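Local coordinates for Serine/threonine protein kinase (Mycobacterium tuberculosis, PDB 4ESQ) that probably phosphorylates serine and threonine residues of proteins as a membrane receptor kinase, of which this chain is the extracellular sensor domain, at residues Phe93-Ala96 / Asp97-Arg100. Numbering follows the deposited sequence.
Sequences FPTA and DKAR
With chi1 at 59°, T95 holds OG1 between its own backbone N and carbonyl carbon, turned back to the first turn of helix 96-111, where it meets K98. There OG1 accepts from K98 N at 3.2 Å in a nearly straight bond (N-H...O 160°). T95 stands just before the helix, and this bond to the N-H three residues on makes it the N-cap. The carbonyl of the same residue opens the helical ladder by accepting from A99 N, and A96 O follows with R100 N at 2.8 Å. K98, whose chain is extended beyond CG, runs past the hydroxyl, CG lying 3.6 Å from T95 OG1; the K98 and P94 side chains lie crosswise, K98 CD 4.0 Å from P94 CD. On the buried side F93 lays one ring face against the helix. A99 CA sits 4.0 Å from the centroid of the F93 ring and 21° off the normal, a CH-pi contact, while F93 CD1 reaches A99 CB at 3.9 Å. F93 and A99 both also touch V166 of strand 165-173, so the packing ties the helix start to the sheet. The arrangement is a threonine N-cap, with the F93 ring packed over A99 of the first turn, at the turn from strand 84-92 into helix 96-111 of the PknH-like extracellular domain.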
loop_
_atom_site.group_PDB
_atom_site.type_symbol
_atom_site.label_atom_id
_atom_site.label_comp_id
_atom_site.label_asym_id
_atom_site.label_seq_id
_atom_site.Cartn_x
_atom_site.Cartn_y
_atom_site.Cartn_z
ATOM N N PHE A 93 14.380 1.910 -5.766
ATOM C CA PHE A 93 15.594 1.519 -5.066
ATOM C C PHE A 93 16.721 1.511 -6.089
ATOM O O PHE A 93 16.469 1.508 -7.281
ATOM C CB PHE A 93 15.427 0.123 -4.472
ATOM C CG PHE A 93 14.512 0.081 -3.283
ATOM C CD1 PHE A 93 13.135 0.053 -3.447
ATOM C CD2 PHE A 93 15.038 0.065 -2.002
ATOM C CE1 PHE A 93 12.292 0.012 -2.344
ATOM C CE2 PHE A 93 14.205 0.028 -0.896
ATOM C CZ PHE A 93 12.823 0.002 -1.069
ATOM N N PRO A 94 17.974 1.520 -5.623
ATOM C CA PRO A 94 19.094 1.557 -6.571
ATOM C C PRO A 94 19.176 0.298 -7.428
ATOM O O PRO A 94 19.575 0.370 -8.590
ATOM C CB PRO A 94 20.320 1.662 -5.665
ATOM C CG PRO A 94 19.807 2.218 -4.388
ATOM C CD PRO A 94 18.406 1.712 -4.232
ATOM N N THR A 95 18.784 -0.835 -6.857
ATOM C CA THR A 95 18.875 -2.122 -7.532
ATOM C C THR A 95 17.657 -2.977 -7.233
ATOM O O THR A 95 16.944 -2.742 -6.256
ATOM C CB THR A 95 20.092 -2.912 -7.042
ATOM O OG1 THR A 95 19.978 -3.117 -5.628
ATOM C CG2 THR A 95 21.388 -2.145 -7.334
ATOM N N ALA A 96 17.436 -3.973 -8.083
ATOM C CA ALA A 96 16.440 -5.007 -7.840
ATOM C C ALA A 96 16.682 -5.702 -6.502
ATOM O O ALA A 96 15.746 -5.953 -5.757
ATOM C CB ALA A 96 16.449 -6.020 -8.974
ATOM N N ASP A 97 17.942 -6.004 -6.197
ATOM C CA ASP A 97 18.290 -6.674 -4.945
ATOM C C ASP A 97 17.742 -5.958 -3.706
ATOM O O ASP A 97 17.172 -6.591 -2.813
ATOM C CB ASP A 97 19.808 -6.834 -4.818
ATOM C CG ASP A 97 20.372 -7.824 -5.814
ATOM O OD1 ASP A 97 19.569 -8.476 -6.516
ATOM O OD2 ASP A 97 21.611 -7.959 -5.888
ATOM N N LYS A 98 17.916 -4.642 -3.650
ATOM C CA LYS A 98 17.460 -3.878 -2.496
ATOM C C LYS A 98 15.935 -3.800 -2.446
ATOM O O LYS A 98 15.342 -3.878 -1.367
ATOM C CB LYS A 98 18.097 -2.483 -2.473
ATOM C CG LYS A 98 19.580 -2.528 -2.096
ATOM C CD LYS A 98 20.257 -1.173 -2.228
ATOM C CE LYS A 98 21.721 -1.256 -1.807
ATOM N NZ LYS A 98 22.427 0.042 -1.999
ATOM N N ALA A 99 15.309 -3.654 -3.613
ATOM C CA ALA A 99 13.850 -3.672 -3.697
ATOM C C ALA A 99 13.298 -5.007 -3.196
ATOM O O ALA A 99 12.362 -5.051 -2.394
ATOM C CB ALA A 99 13.388 -3.406 -5.128
ATOM N N ARG A 100 13.872 -6.106 -3.671
ATOM C CA ARG A 100 13.406 -7.426 -3.246
ATOM C C ARG A 100 13.619 -7.666 -1.747
ATOM O O ARG A 100 12.775 -8.256 -1.070
ATOM C CB ARG A 100 14.097 -8.521 -4.059
ATOM C CG ARG A 100 13.893 -8.350 -5.545
ATOM C CD ARG A 100 13.167 -9.518 -6.159
ATOM N NE ARG A 100 12.506 -9.118 -7.396
ATOM C CZ ARG A 100 11.540 -9.813 -7.988
ATOM N NH1 ARG A 100 10.993 -9.354 -9.107
ATOM N NH2 ARG A 100 11.120 -10.959 -7.455
#